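PDB 2INB: hypothetical protein from Nostoc punctiforme, which belongs to the XisH family and takes part with XisF and XisI in site-specific recombination of nitrogen-fixation genes in cyanobacteria. Local coordinates for the interface of chains A and B. Residues are numbered along the deposited sequence; one frame, centred on the assembly and turned at random. Chains: chain A/B, hypothetical protein.

The interface of chains A and B. Residues chain A 116-117, 120; chain B 85, 89.
B:Arg89 reaches across to the carboxylates of A:Glu116 and A:Glu120, bridging to the first more closely than to the second. From its CB the arginine sets out with CG anti to its own carbonyl carbon (chi1 -57°), bends at chi2, runs straight at chi3 and turns at chi4 (85°), which swings the guanidinium out with NH2 leading. This NH2 lies 3.2 Å from OE2 of A:Glu116; its salt bridge to OE2 of A:Glu120 is long and looser, at 3.7 Å. A long, flexible arginine suits this place because it can span the gap from a loop and put one positive group before two acids. A:Glu116 crosses it at about a right angle, with the carboxylate and guanidinium planes 54° apart. NH2 stands over the carboxylate face, beside OE2 and 3.6 Å from CD, making the contact largely electrostatic instead of an in-plane, two-pronged bridge. A:Glu120, one helical turn further on, is extended beyond CG and approaches from the opposite direction. The OE2 atoms of A:Glu116 and A:Glu120 are 2.5 Å apart, a closeness that suggests a shared proton; the arginine may also offset negative charge. OE2 of A:Glu120 also holds a water at 3.0 Å, and this water lies 2.9 Å from the backbone carbonyl O of B:Gly85, adding a water-mediated link. At B:Gly85 the lack of a side chain lets the helix backbone come near the partner, its CA lying 4.3 Å from SE of A:Met117, where selenium replaces the sulfur of a flexible, nonpolar methionine. The patch joins helix 112-120 of chain A to the C-terminal end of helix 69-88 of chain B and the loop just after it, at the margin of a two-fold interface in which the same contacts recur with the chains exchanged.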
ATOM      1  N   GLU A 116       5.819   3.747  13.227  1.00 13.84           N
ATOM      2  CA  GLU A 116       5.974   5.079  12.587  1.00 14.32           C
ATOM      3  C   GLU A 116       5.066   5.225  11.379  1.00 14.16           C
ATOM      4  O   GLU A 116       4.389   6.252  11.180  1.00 14.22           O
ATOM      5  CB  GLU A 116       7.440   5.396  12.180  1.00 13.29           C
ATOM      6  CG  GLU A 116       7.658   6.701  11.513  1.00 12.92           C
ATOM      7  CD  GLU A 116       7.257   7.955  12.274  1.00 16.36           C
ATOM      8  OE1 GLU A 116       7.068   7.878  13.490  1.00 17.43           O
ATOM      9  OE2 GLU A 116       7.143   8.989  11.559  1.00 15.76           O
HETATM   10  N   MSE A 117       5.030   4.199  10.528  0.50 15.16           N
HETATM   11  CA  MSE A 117       4.216   4.275   9.302  0.50 13.99           C
HETATM   12  C   MSE A 117       2.691   4.267   9.545  0.50 13.28           C
HETATM   13  O   MSE A 117       1.937   4.892   8.809  0.50 14.54           O
HETATM   14  CB  MSE A 117       4.656   3.187   8.301  0.50 11.89           C
HETATM   15  CG  MSE A 117       6.167   3.204   8.042  0.50 13.29           C
HETATM   16 SE   MSE A 117       6.840   4.970   7.512  0.37 10.58          SE
HETATM   17  CE  MSE A 117       5.577   5.281   5.974  0.50 11.47           C
ATOM     18  N   GLU A 120       2.233   7.958  10.662  1.00 13.86           N
ATOM     19  CA  GLU A 120       2.370   8.933   9.572  1.00 12.84           C
ATOM     20  C   GLU A 120       1.108   8.949   8.699  1.00 14.41           C
ATOM     21  O   GLU A 120       0.769   9.968   8.092  1.00 17.20           O
ATOM     22  CB  GLU A 120       3.582   8.633   8.718  1.00 13.60           C
ATOM     23  CG  GLU A 120       4.935   8.848   9.390  1.00 15.14           C
ATOM     24  CD  GLU A 120       6.147   8.732   8.469  1.00 16.25           C
ATOM     25  OE1 GLU A 120       5.961   8.617   7.256  1.00 16.19           O
ATOM     26  OE2 GLU A 120       7.305   8.818   9.048  1.00 15.73           O
TER
ATOM     27  N   GLY B  85       9.241   6.388   3.188  1.00 13.84           N
ATOM     28  CA  GLY B  85       9.511   6.656   4.622  1.00 12.15           C
ATOM     29  C   GLY B  85      10.845   6.163   5.108  1.00 15.76           C
ATOM     30  O   GLY B  85      11.583   6.877   5.789  1.00 16.60           O
ATOM     31  N   ARG B  89      14.859   8.344   6.197  0.50 13.04           N
ATOM     32  CA  ARG B  89      15.642   8.144   7.413  0.50 12.16           C
ATOM     33  C   ARG B  89      17.037   7.566   7.166  0.50 13.82           C
ATOM     34  O   ARG B  89      17.829   7.422   8.105  0.50 15.67           O
ATOM     35  CB  ARG B  89      14.885   7.205   8.344  0.50 13.80           C
ATOM     36  CG  ARG B  89      13.479   7.683   8.699  0.50 14.25           C
ATOM     37  CD  ARG B  89      13.437   9.095   9.292  0.50 15.64           C
ATOM     38  NE  ARG B  89      12.072   9.479   9.686  0.50 10.25           N
ATOM     39  CZ  ARG B  89      11.500   9.187  10.851  0.50  9.51           C
ATOM     40  NH1 ARG B  89      12.144   8.485  11.776  0.50 14.62           N
ATOM     41  NH2 ARG B  89      10.256   9.574  11.102  0.50  9.97           N
TER
HETATM   42  O   HOH W   1       9.844   7.612   8.012  1.00 20.75           O